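Local coordinates for uncharacterized protein (Cricetid herpesvirus 2, PDB 4ZKQ) that binds chemokines, probably acting as a viral decoy receptor that diverts host chemokine signals, at residues A[242-247]-A[257-262]; A[64-69]-A[205-210]; A[108-113]-A[149-154]. All coordinates share one frame; numbering follows the deposited sequence.

Contact 1: residues A[242-247]-A[257-262]; sequences LGFYKR and KGMVYV. With NAG (2-acetamido-2-deoxy-beta-D-glucopyranose), chain B.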
loop_
_atom_site.group_PDB
_atom_site.type_symbol
_atom_site.label_atom_id
_atom_site.label_comp_id
_atom_site.label_asym_id
_atom_site.label_seq_id
_atom_site.Cartn_x
_atom_site.Cartn_y
_atom_site.Cartn_z
ATOM N N LEU A 242 19.622 -2.950 5.370
ATOM C CA LEU A 242 20.243 -1.821 4.684
ATOM C C LEU A 242 21.738 -2.062 4.534
ATOM O O LEU A 242 22.350 -2.689 5.394
ATOM C CB LEU A 242 20.021 -0.521 5.449
ATOM C CG LEU A 242 18.568 -0.115 5.705
ATOM C CD1 LEU A 242 18.538 1.258 6.341
ATOM C CD2 LEU A 242 17.769 -0.131 4.423
ATOM N N GLY A 243 22.327 -1.533 3.466
ATOM C CA GLY A 243 23.753 -1.685 3.233
ATOM C C GLY A 243 24.150 -1.353 1.809
ATOM O O GLY A 243 23.416 -0.668 1.096
ATOM N N PHE A 244 25.320 -1.834 1.395
ATOM C CA PHE A 244 25.835 -1.551 0.059
ATOM C C PHE A 244 26.179 -2.839 -0.660
ATOM O O PHE A 244 26.766 -3.751 -0.073
ATOM C CB PHE A 244 27.066 -0.649 0.131
ATOM C CG PHE A 244 26.884 0.549 1.010
ATOM C CD1 PHE A 244 27.102 0.460 2.373
ATOM C CD2 PHE A 244 26.500 1.767 0.475
ATOM C CE1 PHE A 244 26.935 1.562 3.187
ATOM C CE2 PHE A 244 26.334 2.875 1.287
ATOM C CZ PHE A 244 26.551 2.771 2.642
ATOM N N TYR A 245 25.828 -2.884 -1.940
ATOM C CA TYR A 245 26.145 -4.014 -2.793
ATOM C C TYR A 245 27.651 -4.178 -2.862
ATOM O O TYR A 245 28.378 -3.193 -2.996
ATOM C CB TYR A 245 25.567 -3.808 -4.193
ATOM C CG TYR A 245 25.669 -5.021 -5.083
ATOM C CD1 TYR A 245 24.841 -6.115 -4.887
ATOM C CD2 TYR A 245 26.586 -5.070 -6.124
ATOM C CE1 TYR A 245 24.926 -7.227 -5.695
ATOM C CE2 TYR A 245 26.678 -6.179 -6.939
ATOM C CZ TYR A 245 25.843 -7.254 -6.719
ATOM O OH TYR A 245 25.921 -8.365 -7.521
ATOM N N LYS A 246 28.121 -5.414 -2.745
ATOM C CA LYS A 246 29.527 -5.682 -2.940
ATOM C C LYS A 246 29.862 -5.660 -4.431
ATOM O O LYS A 246 29.382 -6.503 -5.186
ATOM C CB LYS A 246 29.873 -7.034 -2.314
ATOM C CG LYS A 246 31.279 -7.488 -2.548
ATOM C CD LYS A 246 32.208 -6.353 -2.301
ATOM C CE LYS A 246 33.571 -6.857 -1.994
ATOM N NZ LYS A 246 34.002 -8.062 -2.779
ATOM N N ARG A 247 30.662 -4.687 -4.856
ATOM C CA ARG A 247 31.016 -4.560 -6.271
ATOM C C ARG A 247 32.383 -5.179 -6.578
ATOM O O ARG A 247 33.407 -4.738 -6.056
ATOM C CB ARG A 247 31.010 -3.090 -6.691
ATOM C CG ARG A 247 29.758 -2.337 -6.279
ATOM C CD ARG A 247 29.670 -0.980 -6.955
ATOM N NE ARG A 247 29.031 -1.059 -8.264
ATOM C CZ ARG A 247 27.719 -1.187 -8.449
ATOM N NH1 ARG A 247 26.900 -1.260 -7.404
ATOM N NH2 ARG A 247 27.225 -1.246 -9.680
ATOM N N LYS A 257 24.926 1.854 -7.296
ATOM C CA LYS A 257 25.836 2.260 -6.248
ATOM C C LYS A 257 25.027 2.986 -5.166
ATOM O O LYS A 257 23.838 3.249 -5.360
ATOM C CB LYS A 257 26.942 3.141 -6.825
ATOM C CG LYS A 257 28.259 3.050 -6.073
ATOM C CD LYS A 257 29.426 3.544 -6.932
ATOM C CE LYS A 257 30.571 3.982 -6.063
ATOM N NZ LYS A 257 31.665 4.622 -6.830
ATOM N N GLY A 258 25.657 3.294 -4.035
ATOM C CA GLY A 258 24.971 3.919 -2.913
ATOM C C GLY A 258 24.231 2.919 -2.047
ATOM O O GLY A 258 24.326 1.713 -2.266
ATOM N N MET A 259 23.482 3.400 -1.055
ATOM C CA MET A 259 22.806 2.473 -0.159
ATOM C C MET A 259 21.613 1.821 -0.845
ATOM O O MET A 259 20.927 2.442 -1.662
ATOM C CB MET A 259 22.348 3.166 1.124
ATOM C CG MET A 259 21.802 2.189 2.152
ATOM S SD MET A 259 21.476 2.944 3.750
ATOM C CE MET A 259 23.136 3.434 4.227
ATOM N N VAL A 260 21.391 0.561 -0.497
ATOM C CA VAL A 260 20.276 -0.227 -1.000
ATOM C C VAL A 260 19.586 -0.913 0.159
ATOM O O VAL A 260 20.055 -0.835 1.297
ATOM C CB VAL A 260 20.735 -1.300 -1.997
ATOM C CG1 VAL A 260 21.376 -0.659 -3.197
ATOM C CG2 VAL A 260 21.707 -2.255 -1.320
ATOM N N TYR A 261 18.483 -1.597 -0.129
ATOM C CA TYR A 261 17.867 -2.468 0.858
ATOM C C TYR A 261 17.600 -3.836 0.255
ATOM O O TYR A 261 17.518 -3.990 -0.965
ATOM C CB TYR A 261 16.566 -1.860 1.418
ATOM C CG TYR A 261 15.372 -1.856 0.478
ATOM C CD1 TYR A 261 14.656 -3.013 0.228
ATOM C CD2 TYR A 261 14.946 -0.683 -0.133
ATOM C CE1 TYR A 261 13.567 -3.014 -0.615
ATOM C CE2 TYR A 261 13.858 -0.674 -0.980
ATOM C CZ TYR A 261 13.170 -1.841 -1.215
ATOM O OH TYR A 261 12.080 -1.841 -2.054
ATOM N N VAL A 262 17.479 -4.822 1.133
ATOM C CA VAL A 262 17.030 -6.156 0.771
ATOM C C VAL A 262 15.972 -6.587 1.776
ATOM O O VAL A 262 16.095 -6.296 2.966
ATOM C CB VAL A 262 18.203 -7.171 0.759
ATOM C CG1 VAL A 262 17.694 -8.589 0.573
ATOM C CG2 VAL A 262 19.192 -6.826 -0.337
HETATM C C1 NAG B . 31.733 3.885 3.496
HETATM C C2 NAG B . 31.175 2.848 2.581
HETATM C C3 NAG B . 30.572 3.540 1.338
HETATM C C4 NAG B . 29.656 4.719 1.697
HETATM C C5 NAG B . 30.218 5.579 2.806
HETATM C C6 NAG B . 29.138 6.531 3.300
HETATM C C7 NAG B . 31.899 0.720 1.514
HETATM C C8 NAG B . 32.999 -0.191 1.080
HETATM N N2 NAG B . 32.207 1.971 2.170
HETATM O O3 NAG B . 29.820 2.609 0.627
HETATM O O4 NAG B . 29.485 5.516 0.545
HETATM O O5 NAG B . 30.650 4.759 3.879
HETATM O O6 NAG B . 29.633 7.311 4.382
HETATM O O7 NAG B . 30.739 0.407 1.308
HETATM O O HOH W 1 25.031 -0.360 -3.632
#

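Contact 2: residues A[64-69]-A[205-210]; sequences DLLEKE and NQTCIA. With NAG (2-acetamido-2-deoxy-beta-D-glucopyranose), chain C.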
loop_
_atom_site.group_PDB
_atom_site.type_symbol
_atom_site.label_atom_id
_atom_site.label_comp_id
_atom_site.label_asym_id
_atom_site.label_seq_id
_atom_site.Cartn_x
_atom_site.Cartn_y
_atom_site.Cartn_z
ATOM N N ASP A 64 19.097 6.498 13.867
ATOM C CA ASP A 64 20.473 6.743 13.470
ATOM C C ASP A 64 21.079 5.419 13.027
ATOM O O ASP A 64 21.298 4.523 13.839
ATOM C CB ASP A 64 21.286 7.369 14.604
ATOM C CG ASP A 64 22.693 7.743 14.166
ATOM O OD1 ASP A 64 22.831 8.614 13.278
ATOM O OD2 ASP A 64 23.659 7.167 14.707
ATOM N N LEU A 65 21.321 5.301 11.727
ATOM C CA LEU A 65 21.800 4.061 11.129
ATOM C C LEU A 65 22.866 4.367 10.088
ATOM O O LEU A 65 22.686 5.261 9.256
ATOM C CB LEU A 65 20.649 3.293 10.476
ATOM C CG LEU A 65 19.500 2.830 11.372
ATOM C CD1 LEU A 65 18.345 2.374 10.513
ATOM C CD2 LEU A 65 19.941 1.703 12.289
ATOM N N LEU A 66 23.966 3.619 10.130
ATOM C CA LEU A 66 25.085 3.841 9.220
ATOM C C LEU A 66 25.408 5.331 9.112
ATOM O O LEU A 66 25.628 5.854 8.025
ATOM C CB LEU A 66 24.771 3.243 7.844
ATOM C CG LEU A 66 24.646 1.717 7.848
ATOM C CD1 LEU A 66 24.139 1.178 6.518
ATOM C CD2 LEU A 66 25.981 1.074 8.182
ATOM N N GLU A 67 25.376 6.000 10.262
ATOM C CA GLU A 67 25.857 7.376 10.432
ATOM C C GLU A 67 24.962 8.485 9.854
ATOM O O GLU A 67 25.403 9.629 9.720
ATOM C CB GLU A 67 27.268 7.505 9.841
ATOM C CG GLU A 67 28.245 6.458 10.387
ATOM C CD GLU A 67 29.687 6.699 9.967
ATOM O OE1 GLU A 67 29.995 7.804 9.473
ATOM O OE2 GLU A 67 30.513 5.779 10.137
ATOM N N LYS A 68 23.709 8.163 9.543
ATOM C CA LYS A 68 22.721 9.188 9.194
ATOM C C LYS A 68 21.355 8.840 9.769
ATOM O O LYS A 68 21.065 7.673 10.038
ATOM C CB LYS A 68 22.589 9.351 7.678
ATOM C CG LYS A 68 23.831 9.861 6.965
ATOM C CD LYS A 68 23.540 10.069 5.482
ATOM C CE LYS A 68 24.798 10.366 4.678
ATOM N NZ LYS A 68 24.515 10.462 3.210
ATOM N N GLU A 69 20.521 9.856 9.965
ATOM C CA GLU A 69 19.139 9.636 10.369
ATOM C C GLU A 69 18.390 9.001 9.207
ATOM O O GLU A 69 18.387 9.538 8.102
ATOM C CB GLU A 69 18.483 10.947 10.788
ATOM C CG GLU A 69 18.871 11.408 12.180
ATOM C CD GLU A 69 17.881 10.950 13.232
ATOM O OE1 GLU A 69 16.946 11.722 13.530
ATOM O OE2 GLU A 69 18.027 9.823 13.753
ATOM N N ASN A 205 28.342 -3.748 5.189
ATOM C CA ASN A 205 27.861 -2.961 6.322
ATOM C C ASN A 205 26.376 -3.201 6.585
ATOM O O ASN A 205 25.622 -2.284 6.912
ATOM C CB ASN A 205 28.162 -1.472 6.094
ATOM C CG ASN A 205 29.535 -1.086 6.620
ATOM O OD1 ASN A 205 30.380 -1.956 6.833
ATOM N ND2 ASN A 205 29.763 0.207 6.840
ATOM N N GLN A 206 25.980 -4.466 6.476
ATOM C CA GLN A 206 24.583 -4.841 6.581
ATOM C C GLN A 206 24.018 -4.481 7.943
ATOM O O GLN A 206 24.588 -4.810 8.984
ATOM C CB GLN A 206 24.399 -6.331 6.316
ATOM C CG GLN A 206 22.941 -6.756 6.334
ATOM C CD GLN A 206 22.708 -8.100 5.684
ATOM O OE1 GLN A 206 23.308 -8.422 4.657
ATOM N NE2 GLN A 206 21.829 -8.895 6.279
ATOM N N THR A 207 22.888 -3.789 7.906
ATOM C CA THR A 207 22.205 -3.310 9.094
ATOM C C THR A 207 20.747 -3.725 8.992
ATOM O O THR A 207 20.086 -3.412 8.003
ATOM C CB THR A 207 22.320 -1.782 9.221
ATOM O OG1 THR A 207 23.700 -1.405 9.174
ATOM C CG2 THR A 207 21.703 -1.284 10.520
ATOM N N CYS A 208 20.257 -4.444 9.998
ATOM C CA CYS A 208 18.903 -4.984 9.961
ATOM C C CYS A 208 17.952 -4.193 10.854
ATOM O O CYS A 208 18.274 -3.858 11.996
ATOM C CB CYS A 208 18.906 -6.456 10.368
ATOM S SG CYS A 208 19.809 -7.512 9.213
ATOM N N ILE A 209 16.780 -3.900 10.300
ATOM C CA ILE A 209 15.759 -3.097 10.965
ATOM C C ILE A 209 14.432 -3.823 10.920
ATOM O O ILE A 209 14.025 -4.313 9.862
ATOM C CB ILE A 209 15.567 -1.722 10.297
ATOM C CG1 ILE A 209 16.889 -0.966 10.196
ATOM C CG2 ILE A 209 14.534 -0.879 11.055
ATOM C CD1 ILE A 209 17.084 -0.355 8.834
ATOM N N ALA A 210 13.760 -3.879 12.066
ATOM C CA ALA A 210 12.396 -4.370 12.138
ATOM C C ALA A 210 11.460 -3.170 12.228
ATOM O O ALA A 210 11.639 -2.306 13.084
ATOM C CB ALA A 210 12.210 -5.292 13.331
HETATM C C1 NAG C . 31.041 0.644 7.367
HETATM C C2 NAG C . 32.238 0.222 6.585
HETATM C C3 NAG C . 32.911 1.453 5.960
HETATM C C4 NAG C . 31.824 2.380 5.431
HETATM C C5 NAG C . 31.123 2.991 6.623
HETATM C C6 NAG C . 29.686 3.381 6.302
HETATM C C7 NAG C . 33.505 -1.816 7.288
HETATM C C8 NAG C . 34.439 -2.459 8.260
HETATM N N2 NAG C . 33.126 -0.432 7.473
HETATM O O3 NAG C . 33.737 1.062 4.913
HETATM O O4 NAG C . 32.469 3.354 4.630
HETATM O O5 NAG C . 31.100 2.060 7.697
HETATM O O6 NAG C . 29.553 4.796 6.378
HETATM O O7 NAG C . 33.081 -2.470 6.351
#

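Contact 3: residues A[108-113]-A[149-154]; sequences TVFGPN and VLRVPG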
loop_
_atom_site.group_PDB
_atom_site.type_symbol
_atom_site.label_atom_id
_atom_site.label_comp_id
_atom_site.label_asym_id
_atom_site.label_seq_id
_atom_site.Cartn_x
_atom_site.Cartn_y
_atom_site.Cartn_z
ATOM N N THR A 108 19.150 12.382 0.873
ATOM C CA THR A 108 19.034 11.415 -0.207
ATOM C C THR A 108 17.897 10.435 0.065
ATOM O O THR A 108 17.477 10.237 1.208
ATOM C CB THR A 108 20.340 10.636 -0.418
ATOM O OG1 THR A 108 20.647 9.887 0.763
ATOM C CG2 THR A 108 21.495 11.596 -0.745
ATOM N N VAL A 109 17.396 9.829 -1.004
ATOM C CA VAL A 109 16.364 8.820 -0.887
ATOM C C VAL A 109 16.626 7.730 -1.893
ATOM O O VAL A 109 17.276 7.960 -2.911
ATOM C CB VAL A 109 14.943 9.396 -1.122
ATOM C CG1 VAL A 109 14.693 10.593 -0.240
ATOM C CG2 VAL A 109 14.732 9.779 -2.584
ATOM N N PHE A 110 16.132 6.535 -1.604
ATOM C CA PHE A 110 16.105 5.492 -2.607
ATOM C C PHE A 110 14.878 4.620 -2.426
ATOM O O PHE A 110 14.176 4.686 -1.419
ATOM C CB PHE A 110 17.388 4.645 -2.576
ATOM C CG PHE A 110 17.707 4.026 -1.240
ATOM C CD1 PHE A 110 18.367 4.751 -0.265
ATOM C CD2 PHE A 110 17.390 2.706 -0.981
ATOM C CE1 PHE A 110 18.680 4.179 0.953
ATOM C CE2 PHE A 110 17.700 2.126 0.240
ATOM C CZ PHE A 110 18.349 2.864 1.203
ATOM N N GLY A 111 14.611 3.819 -3.441
ATOM C CA GLY A 111 13.471 2.933 -3.426
ATOM C C GLY A 111 13.613 1.965 -4.568
ATOM O O GLY A 111 14.653 1.937 -5.223
ATOM N N PRO A 112 12.571 1.170 -4.821
ATOM C CA PRO A 112 12.682 0.225 -5.926
ATOM C C PRO A 112 12.779 0.959 -7.261
ATOM O O PRO A 112 11.986 1.862 -7.528
ATOM C CB PRO A 112 11.394 -0.578 -5.824
ATOM C CG PRO A 112 10.406 0.413 -5.244
ATOM C CD PRO A 112 11.208 1.212 -4.260
ATOM N N ASN A 113 13.759 0.562 -8.063
ATOM C CA ASN A 113 13.983 1.085 -9.408
ATOM C C ASN A 113 14.710 2.426 -9.406
ATOM O O ASN A 113 14.901 3.019 -10.465
ATOM C CB ASN A 113 12.660 1.232 -10.179
ATOM C CG ASN A 113 12.844 1.139 -11.695
ATOM O OD1 ASN A 113 13.607 0.313 -12.185
ATOM N ND2 ASN A 113 12.134 1.983 -12.439
ATOM N N VAL A 149 13.301 4.798 1.338
ATOM C CA VAL A 149 14.225 5.058 2.427
ATOM C C VAL A 149 14.721 6.480 2.292
ATOM O O VAL A 149 15.138 6.899 1.216
ATOM C CB VAL A 149 15.405 4.068 2.422
ATOM C CG1 VAL A 149 16.311 4.307 3.621
ATOM C CG2 VAL A 149 14.891 2.647 2.441
ATOM N N LEU A 150 14.636 7.230 3.382
ATOM C CA LEU A 150 15.122 8.598 3.415
ATOM C C LEU A 150 16.308 8.676 4.352
ATOM O O LEU A 150 16.303 8.053 5.414
ATOM C CB LEU A 150 14.031 9.566 3.869
ATOM C CG LEU A 150 12.800 9.669 2.965
ATOM C CD1 LEU A 150 11.802 8.589 3.329
ATOM C CD2 LEU A 150 12.185 11.039 3.102
ATOM N N ARG A 151 17.322 9.438 3.954
ATOM C CA ARG A 151 18.521 9.600 4.768
ATOM C C ARG A 151 18.947 11.058 4.811
ATOM O O ARG A 151 18.927 11.761 3.800
ATOM C CB ARG A 151 19.651 8.715 4.242
ATOM C CG ARG A 151 19.509 7.273 4.706
ATOM C CD ARG A 151 20.524 6.336 4.094
ATOM N NE ARG A 151 21.895 6.644 4.486
ATOM C CZ ARG A 151 22.454 6.273 5.633
ATOM N NH1 ARG A 151 21.763 5.583 6.535
ATOM N NH2 ARG A 151 23.715 6.600 5.878
ATOM N N VAL A 152 19.303 11.509 6.009
ATOM C CA VAL A 152 19.693 12.893 6.227
ATOM C C VAL A 152 20.676 12.928 7.413
ATOM O O VAL A 152 20.546 12.136 8.347
ATOM C CB VAL A 152 18.443 13.780 6.467
ATOM C CG1 VAL A 152 17.729 13.391 7.764
ATOM C CG2 VAL A 152 18.798 15.247 6.457
ATOM N N PRO A 153 21.681 13.821 7.371
ATOM C CA PRO A 153 22.780 13.672 8.333
ATOM C C PRO A 153 22.547 14.320 9.692
ATOM O O PRO A 153 21.422 14.696 10.031
ATOM C CB PRO A 153 23.963 14.360 7.623
ATOM C CG PRO A 153 23.417 14.942 6.338
ATOM C CD PRO A 153 21.928 14.944 6.455
ATOM N N GLY A 154 23.635 14.428 10.455
ATOM C CA GLY A 154 23.671 15.149 11.718
ATOM C C GLY A 154 22.694 14.599 12.732
ATOM O O GLY A 154 22.099 13.542 12.508
HETATM O O HOH W 2 21.999 11.558 2.765
#

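Contact 1: residues A[242-247]-A[257-262]
Phe-244 and Met-259 meet at a slant, and the terminal methyl of the methionine does the touching: CE lies 3.8 Å from CZ of the ring. The thioether chain runs extended from CA to SD, with CG anti to the backbone N, and then bends at chi3 (-64°), which sets CE beside the ring's far end. Its unbranched, flexible chain suits the place: it can pass Leu-242 CB with SD and still turn CE onto the ring. One face of the Phe-244 ring carries a sugar: O3 of the N-acetylglucosamine of chain B stands 3.4 Å above the plane, over its centre. Beside this pair Leu-242 reaches across to Tyr-261, CD2 to CB at 3.7 Å. Between them the backbones join at Gly-243 and Val-260 by two hydrogen bonds, Val-260 N to Gly-243 O (2.9 Å, 170° at the hydrogen) being shorter and straighter than Gly-243 N to Val-260 O (3.2 Å). Past this pair the chains part, and a water accepts from Tyr-245 N and donates to Gly-258 O; the positive phi of Gly-258 suits a glycine. This is the loop-proximal end of an antiparallel beta hairpin, where strands 233-244 and 260-263 run into the long loop that joins them.

Contact 2: residues A[64-69]-A[205-210]
Leu-65 meets Ile-209 tip to tip, its CD1 only 3.4 Å from CD1 of the isoleucine, closer than carbon atoms usually pack. Leu-65 and Leu-66 belong to a beta hairpin closed by a type I' turn from Leu-65 to Lys-68, in which Leu-66 and Glu-67 both take positive phi values and Leu-65 and Lys-68 exchange two backbone hydrogen bonds. The turn presents its two leucines to strand 206-223, which belongs to a different sheet, and no hydrogen bond joins the two segments; the fit depends on branched apolar side chains packing between the two sheets. Ile-209 has chi2 at 134°, away from a staggered value, which together with the short methyl contact suggests a little strain. Thr-207 faces both leucines with different branches. Its methyl CG2, anti to the backbone N, lies 3.9 Å from Leu-65 CD2, while Leu-66 runs antiparallel alongside it and brings CD2 to 3.5 Å from OG1. That hydroxyl, buried against the leucine, finds its acceptor within its own segment and donates to Asn-205 O at 3.1 Å, approaching tilted 32° from the carbonyl plane. Leu-66 CD2 also rests on Asn-205 CB (3.9 Å), just where the asparagine side chain leads out to its glycan: ND2 is bonded covalently to C1 of the N-acetylglucosamine of chain C, at 1.4 Å.

Contact 3: residues A[108-113]-A[149-154]
Two antiparallel strands at one margin of a four-stranded sheet meet here, 108-111 being the outermost and 147-152 its inner neighbour. Phe-110 and Val-149, a hydrogen-bonded pair, lie side by side pointing the same way. The phenylalanine has CG between its backbone N and carbonyl carbon (chi1 56°), and its ring covers the valine: CB of Val-149 lies 3.6 Å from the ring centroid and 21° off the normal, a CH-pi contact displaced toward the rim at CZ. Both valine methyls reach the same end of the ring, CG1 near CE1 and CZ, CG2 near CE2, so a beta-branched residue spreads well under a flat one. Arg-151 CD comes to the edge of that ring, 4.2 Å from CE1. On the other face of the sheet Val-109 and Leu-150 pack CG1 to CG at 3.8 Å. Four backbone hydrogen bonds, two in each of the pairs Thr-108 with Arg-151 and Phe-110 with Val-149, bind the strands, the shortest being 2.9 Å, as from Arg-151 N to Thr-108 O.

Thr-108 OG1 lies alongside Arg-151 CB, accepts from a water (2.9 Å) that also donates weakly to Arg-151 O, and is hydrogen-bonded to Glu-116. The guanidinium turns to the hairpin at 64-69, NH1 hydrogen-bonded to Leu-65 O and NH2 to Leu-66 O. The chemistry is therefore divided: backbone bonding fixes the register, Val-109 and Leu-150 make one face apolar, the other mixes Phe-110/Val-149 packing with polar groups, and the buried arginine's charge is probably offset in part by those two carbonyl oxygens.

Overall arrangement
Contacts 2 and 3 are buried, whereas contact 1 is only partly so, opening toward a loop. Contacts 1 and 3 both pair antiparallel strands by backbone hydrogen bonds, but in different sheets; contact 2 joins those sheets through side-chain packing, with no hydrogen bond across it. Strands 206-223 and 233-244 link contacts 1 and 2, with Leu-242 N probably hydrogen-bonded to Thr-207 O, while Glu-69 N probably bonds to Val-152 O between contacts 2 and 3. Met-259 is common ground: its methyl packs on Leu-66 and on the Arg-151 guanidinium, and its backbone O approaches the Phe-110 ring. Sugars adjoin contacts 1 and 2.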